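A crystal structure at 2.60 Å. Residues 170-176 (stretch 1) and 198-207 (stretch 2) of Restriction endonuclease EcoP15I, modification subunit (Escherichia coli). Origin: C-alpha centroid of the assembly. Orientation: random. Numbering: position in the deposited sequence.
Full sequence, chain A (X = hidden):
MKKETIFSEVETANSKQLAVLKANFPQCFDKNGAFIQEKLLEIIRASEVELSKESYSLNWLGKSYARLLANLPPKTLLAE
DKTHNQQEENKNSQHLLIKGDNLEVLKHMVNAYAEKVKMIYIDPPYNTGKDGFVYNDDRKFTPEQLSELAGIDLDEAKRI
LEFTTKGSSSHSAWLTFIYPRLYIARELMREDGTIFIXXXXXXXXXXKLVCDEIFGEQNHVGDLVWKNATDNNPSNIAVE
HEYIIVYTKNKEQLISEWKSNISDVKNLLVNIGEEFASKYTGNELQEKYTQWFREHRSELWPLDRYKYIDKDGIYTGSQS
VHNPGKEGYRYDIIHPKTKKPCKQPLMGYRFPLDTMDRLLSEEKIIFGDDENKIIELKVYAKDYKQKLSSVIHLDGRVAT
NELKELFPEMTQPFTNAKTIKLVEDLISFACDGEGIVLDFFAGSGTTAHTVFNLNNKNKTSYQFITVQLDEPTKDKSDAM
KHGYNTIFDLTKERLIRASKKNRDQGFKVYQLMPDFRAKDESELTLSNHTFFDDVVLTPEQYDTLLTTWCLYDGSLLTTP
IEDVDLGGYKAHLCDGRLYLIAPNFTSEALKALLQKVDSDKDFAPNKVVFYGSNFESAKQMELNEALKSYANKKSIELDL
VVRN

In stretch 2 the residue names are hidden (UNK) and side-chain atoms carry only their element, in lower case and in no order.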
ATOM      1  N   SER A 170     -19.810 -10.353 -12.814  1.00 45.47           N
ATOM      2  CA  SER A 170     -19.803 -10.588 -11.373  1.00 43.04           C
ATOM      3  C   SER A 170     -18.545  -9.976 -10.716  1.00 45.58           C
ATOM      4  O   SER A 170     -17.641  -9.519 -11.412  1.00 46.06           O
ATOM      5  CB  SER A 170     -19.856 -12.089 -11.112  1.00 44.47           C
ATOM      6  OG  SER A 170     -18.624 -12.678 -11.492  1.00 52.59           O
ATOM      7  N   HIS A 171     -18.484  -9.993  -9.381  1.00 41.10           N
ATOM      8  CA  HIS A 171     -17.353  -9.491  -8.607  1.00 40.41           C
ATOM      9  C   HIS A 171     -16.101 -10.269  -8.938  1.00 44.37           C
ATOM     10  O   HIS A 171     -15.038  -9.672  -9.100  1.00 46.34           O
ATOM     11  CB  HIS A 171     -17.642  -9.590  -7.099  1.00 40.99           C
ATOM     12  CG  HIS A 171     -18.707  -8.665  -6.602  1.00 43.08           C
ATOM     13  ND1 HIS A 171     -18.519  -7.301  -6.581  1.00 44.27           N
ATOM     14  CD2 HIS A 171     -19.892  -8.951  -6.021  1.00 43.90           C
ATOM     15  CE1 HIS A 171     -19.618  -6.795  -6.050  1.00 43.26           C
ATOM     16  NE2 HIS A 171     -20.473  -7.754  -5.696  1.00 43.50           N
ATOM     17  N   SER A 172     -16.217 -11.598  -9.056  1.00 40.12           N
ATOM     18  CA  SER A 172     -15.096 -12.477  -9.412  1.00 38.88           C
ATOM     19  C   SER A 172     -14.568 -12.202 -10.821  1.00 40.77           C
ATOM     20  O   SER A 172     -13.355 -12.167 -10.994  1.00 39.77           O
ATOM     21  CB  SER A 172     -15.448 -13.947  -9.210  1.00 41.69           C
ATOM     22  OG  SER A 172     -16.656 -14.310  -9.845  1.00 47.95           O
ATOM     23  N   ALA A 173     -15.466 -11.960 -11.815  1.00 37.15           N
ATOM     24  CA  ALA A 173     -15.070 -11.614 -13.192  1.00 36.26           C
ATOM     25  C   ALA A 173     -14.320 -10.278 -13.167  1.00 40.38           C
ATOM     26  O   ALA A 173     -13.205 -10.175 -13.721  1.00 39.63           O
ATOM     27  CB  ALA A 173     -16.289 -11.524 -14.090  1.00 36.77           C
ATOM     28  N   TRP A 174     -14.886  -9.285 -12.421  1.00 36.24           N
ATOM     29  CA  TRP A 174     -14.262  -7.967 -12.220  1.00 34.75           C
ATOM     30  C   TRP A 174     -12.887  -8.067 -11.551  1.00 36.29           C
ATOM     31  O   TRP A 174     -11.952  -7.436 -12.024  1.00 36.29           O
ATOM     32  CB  TRP A 174     -15.196  -7.016 -11.472  1.00 32.98           C
ATOM     33  CG  TRP A 174     -14.754  -5.581 -11.542  1.00 33.33           C
ATOM     34  CD1 TRP A 174     -15.081  -4.669 -12.506  1.00 36.15           C
ATOM     35  CD2 TRP A 174     -13.897  -4.890 -10.605  1.00 32.18           C
ATOM     36  NE1 TRP A 174     -14.502  -3.448 -12.222  1.00 35.97           N
ATOM     37  CE2 TRP A 174     -13.754  -3.560 -11.069  1.00 36.80           C
ATOM     38  CE3 TRP A 174     -13.247  -5.266  -9.412  1.00 31.83           C
ATOM     39  CZ2 TRP A 174     -12.988  -2.603 -10.380  1.00 34.90           C
ATOM     40  CZ3 TRP A 174     -12.471  -4.326  -8.739  1.00 32.44           C
ATOM     41  CH2 TRP A 174     -12.365  -3.009  -9.206  1.00 33.16           C
ATOM     42  N   LEU A 175     -12.743  -8.902 -10.501  1.00 33.40           N
ATOM     43  CA  LEU A 175     -11.459  -9.113  -9.804  1.00 33.18           C
ATOM     44  C   LEU A 175     -10.426  -9.833 -10.678  1.00 40.07           C
ATOM     45  O   LEU A 175      -9.231  -9.551 -10.575  1.00 40.69           O
ATOM     46  CB  LEU A 175     -11.659  -9.846  -8.475  1.00 33.08           C
ATOM     47  CG  LEU A 175     -12.441  -9.103  -7.359  1.00 37.55           C
ATOM     48  CD1 LEU A 175     -12.897 -10.075  -6.291  1.00 37.89           C
ATOM     49  CD2 LEU A 175     -11.608  -8.017  -6.690  1.00 38.08           C
ATOM     50  N   THR A 176     -10.893 -10.719 -11.590  1.00 38.28           N
ATOM     51  CA  THR A 176     -10.041 -11.448 -12.539  1.00 37.79           C
ATOM     52  C   THR A 176      -9.468 -10.428 -13.532  1.00 42.27           C
ATOM     53  O   THR A 176      -8.315 -10.554 -13.949  1.00 44.42           O
ATOM     54  CB  THR A 176     -10.838 -12.591 -13.234  1.00 39.98           C
ATOM     55  OG1 THR A 176     -11.531 -13.366 -12.252  1.00 35.38           O
ATOM     56  CG2 THR A 176      -9.950 -13.514 -14.082  1.00 33.36           C
ATOM     57  N   UNK A 198     -10.184   5.454  -8.832  1.00 31.44           N
ATOM     58  CA  UNK A 198     -11.571   5.919  -8.794  1.00 31.77           C
ATOM     59  C   UNK A 198     -12.495   4.727  -8.857  1.00 36.64           C
ATOM     60  O   UNK A 198     -12.288   3.835  -9.674  1.00 35.46           O
ATOM     61  c   UNK A 198     -11.885   6.811  -9.995  1.00 35.70           C
ATOM     62  o   UNK A 198     -11.373   8.119  -9.826  1.00 40.69           O
ATOM     63  N   UNK A 199     -13.525   4.713  -7.996  1.00 34.54           N
ATOM     64  CA  UNK A 199     -14.560   3.680  -7.965  1.00 34.68           C
ATOM     65  C   UNK A 199     -15.749   4.266  -7.334  1.00 36.81           C
ATOM     66  O   UNK A 199     -15.652   5.340  -6.769  1.00 37.63           O
ATOM     67  c   UNK A 199     -13.626   2.871  -4.916  1.00 46.03           C
ATOM     68  c   UNK A 199     -14.044   1.122  -8.235  1.00 39.81           C
ATOM     69  c   UNK A 199     -13.135   2.477  -6.192  1.00 38.69           C
ATOM     70  c   UNK A 199     -14.209   2.336  -7.251  1.00 38.61           C
ATOM     71  N   UNK A 200     -16.861   3.534  -7.388  1.00 31.88           N
ATOM     72  CA  UNK A 200     -18.139   3.867  -6.783  1.00 30.61           C
ATOM     73  C   UNK A 200     -18.518   2.679  -5.821  1.00 33.74           C
ATOM     74  O   UNK A 200     -17.663   1.843  -5.553  1.00 32.91           O
ATOM     75  c   UNK A 200     -19.196   4.252  -7.879  1.00 30.91           C
ATOM     76  o   UNK A 200     -19.800   1.977  -8.375  1.00 35.30           O
ATOM     77  o   UNK A 200     -21.187   3.569  -9.009  1.00 40.03           O
ATOM     78  c   UNK A 200     -20.124   3.190  -8.470  1.00 33.81           C
ATOM     79  N   UNK A 201     -19.736   2.626  -5.285  1.00 31.48           N
ATOM     80  CA  UNK A 201     -20.148   1.599  -4.306  1.00 32.01           C
ATOM     81  C   UNK A 201     -20.194   0.145  -4.787  1.00 39.29           C
ATOM     82  O   UNK A 201     -20.263  -0.769  -3.966  1.00 39.66           O
ATOM     83  c   UNK A 201     -23.479   0.984  -4.960  1.00 36.06           C
ATOM     84  c   UNK A 201     -22.610   1.968  -4.651  1.00 34.97           C
ATOM     85  c   UNK A 201     -23.909   2.728  -6.186  1.00 36.02           C
ATOM     86  n   UNK A 201     -22.892   3.076  -5.420  1.00 37.04           N
ATOM     87  n   UNK A 201     -24.309   1.485  -5.924  1.00 36.03           N
ATOM     88  c   UNK A 201     -21.487   1.971  -3.671  1.00 32.05           C
ATOM     89  N   UNK A 202     -20.208  -0.073  -6.097  1.00 38.04           N
ATOM     90  CA  UNK A 202     -20.307  -1.426  -6.638  1.00 37.43           C
ATOM     91  C   UNK A 202     -19.145  -2.341  -6.282  1.00 41.11           C
ATOM     92  O   UNK A 202     -19.386  -3.428  -5.757  1.00 41.86           O
ATOM     93  c   UNK A 202     -21.949  -0.772  -8.403  1.00 44.43           C
ATOM     94  o   UNK A 202     -22.991  -1.303  -8.027  1.00 31.18           O
ATOM     95  c   UNK A 202     -20.621  -1.404  -8.129  1.00 31.24           C
ATOM     96  n   UNK A 202     -21.938   0.428  -8.968  1.00 47.31           N
ATOM     97  N   UNK A 203     -17.901  -1.863  -6.468  1.00 37.12           N
ATOM     98  CA  UNK A 203     -16.668  -2.625  -6.221  1.00 36.60           C
ATOM     99  C   UNK A 203     -15.712  -2.027  -5.186  1.00 41.75           C
ATOM    100  O   UNK A 203     -14.592  -2.527  -5.054  1.00 41.98           O
ATOM    101  c   UNK A 203     -15.915  -2.876  -7.552  1.00 37.41           C
ATOM    102  c   UNK A 203     -16.726  -3.603  -8.611  1.00 44.30           C
ATOM    103  o   UNK A 203     -16.410  -5.665  -7.465  1.00 44.24           O
ATOM    104  o   UNK A 203     -18.164  -5.497  -8.790  1.00 47.57           O
ATOM    105  c   UNK A 203     -17.129  -5.024  -8.265  1.00 57.54           C
ATOM    106  N   UNK A 204     -16.137  -0.982  -4.452  1.00 40.07           N
ATOM    107  CA  UNK A 204     -15.292  -0.319  -3.447  1.00 41.20           C
ATOM    108  C   UNK A 204     -14.617  -1.291  -2.468  1.00 43.73           C
ATOM    109  O   UNK A 204     -13.392  -1.321  -2.424  1.00 42.62           O
ATOM    110  c   UNK A 204     -15.320   1.512  -1.579  1.00 46.50           C
ATOM    111  c   UNK A 204     -13.984   1.891  -1.689  1.00 50.20           C
ATOM    112  c   UNK A 204     -15.996   1.830  -0.409  1.00 50.50           C
ATOM    113  c   UNK A 204     -14.007   2.821   0.525  1.00 50.89           C
ATOM    114  c   UNK A 204     -13.331   2.541  -0.638  1.00 51.15           C
ATOM    115  c   UNK A 204     -15.332   2.472   0.650  1.00 53.38           C
ATOM    116  c   UNK A 204     -16.038   0.835  -2.731  1.00 43.80           C
ATOM    117  N   UNK A 205     -15.405  -2.105  -1.734  1.00 39.68           N
ATOM    118  CA  UNK A 205     -14.912  -3.082  -0.742  1.00 38.31           C
ATOM    119  C   UNK A 205     -14.042  -4.163  -1.357  1.00 40.20           C
ATOM    120  O   UNK A 205     -12.950  -4.411  -0.843  1.00 40.26           O
ATOM    121  o   UNK A 205     -17.117  -2.753   0.193  1.00 45.94           O
ATOM    122  c   UNK A 205     -16.073  -3.699   0.029  1.00 41.02           C
ATOM    123  N   UNK A 206     -14.483  -4.749  -2.494  1.00 36.12           N
ATOM    124  CA  UNK A 206     -13.760  -5.792  -3.259  1.00 35.17           C
ATOM    125  C   UNK A 206     -12.418  -5.331  -3.793  1.00 40.02           C
ATOM    126  O   UNK A 206     -11.462  -6.104  -3.753  1.00 42.16           O
ATOM    127  c   UNK A 206     -15.765  -7.227  -3.943  1.00 42.84           C
ATOM    128  o   UNK A 206     -17.132  -5.261  -3.429  1.00 33.46           O
ATOM    129  c   UNK A 206     -16.989  -6.504  -3.401  1.00 46.56           C
ATOM    130  c   UNK A 206     -14.610  -6.330  -4.408  1.00 36.52           C
ATOM    131  n   UNK A 206     -17.915  -7.294  -2.915  1.00 43.38           N
ATOM    132  N   UNK A 207     -12.324  -4.074  -4.276  1.00 35.04           N
ATOM    133  CA  UNK A 207     -11.062  -3.505  -4.765  1.00 32.88           C
ATOM    134  C   UNK A 207     -10.141  -3.210  -3.608  1.00 36.78           C
ATOM    135  O   UNK A 207      -8.946  -3.477  -3.699  1.00 38.39           O
ATOM    136  c   UNK A 207     -11.334  -2.213  -5.534  1.00 32.21           C
ATOM    137  c   UNK A 207     -10.142  -1.323  -5.912  1.00 34.50           C
ATOM    138  c   UNK A 207      -9.195  -2.005  -6.972  1.00 31.31           C
ATOM    139  c   UNK A 207     -10.640   0.036  -6.339  1.00 35.79           C
TER

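Position 198 has one side-chain carbon followed by one oxygen. It lies out of reach of stretch 1. It is Ser198, on a strand that begins earlier in the chain.

Position 199 carries four carbons, forked at the first, with one arm two carbons long. One branch carbon lies 4.4 Å from Trp174 CZ2, an apolar contact. This is Ile199, and the branch atom is CG2.

Position 200 has two carbons, the second bearing two oxygens. It touches nothing on stretch 1. It is Asp200.

Position 201 has one carbon, then a five-membered ring of three carbons and two nitrogens. It is also out of reach. It is His201.

Position 202 has two carbons, the second carrying one oxygen and one nitrogen. Its backbone O is 3.4 Å from His171 CE1, near the plane of the ring. The atoms alone fit an amide, and the residue is Asn202. Asn202 N and Asn202 ND2 both donate to Asp200 OD1, at 3.1 and 2.7 Å, so both the backbone and the side chain of Asn202 bind the same Asp200 oxygen.

Position 203 has three carbons, the third carrying two oxygens. One oxygen is 2.8 Å from His171 ND1. CB and the next carbon lie over a face of the Trp174 ring, the latter 3.7 Å from Trp174 CD2. This is Glu203, at the N-cap position of the helix that follows.

Position 204 has one carbon and a six-carbon ring. Its CA-to-CB bond points away from stretch 1. It is Phe204.

Position 205 has one carbon and one oxygen, out of reach of stretch 1. It is Ser205.

Position 206 has three carbons, the third carrying one oxygen and one nitrogen. The nitrogen sits over one face of the His171 ring, 3.6 Å from His171 CE1. Its backbone O is 3.5 Å from Leu175 CD2. It is Gln206.

Position 207 has four carbons, forked at the second. Its CB is 3.9 Å from Trp174 CH2, at the ring edge. It is Leu207. Leu207 N donates to Glu203 O at 2.9 Å.

The contact centers on Glu203. His171 ND1 donates to Glu203 OE1 at 2.8 Å, with a nearly straight angle of 172°. Glu203 CB stands 3.8 Å from the centroid of the six-membered ring of Trp174, 7° off the normal, a CH-pi contact over the face. One residue thus offers a polar end to the histidine and an apolar stem to the indole. Ile199 and Leu207 add apolar contacts to Trp174, and Gln206 NE2 lies over one face of the His171 ring. The stretches bury 390 Å² together.

Stretch 2, residues 198-207: SIDHNEFSQL
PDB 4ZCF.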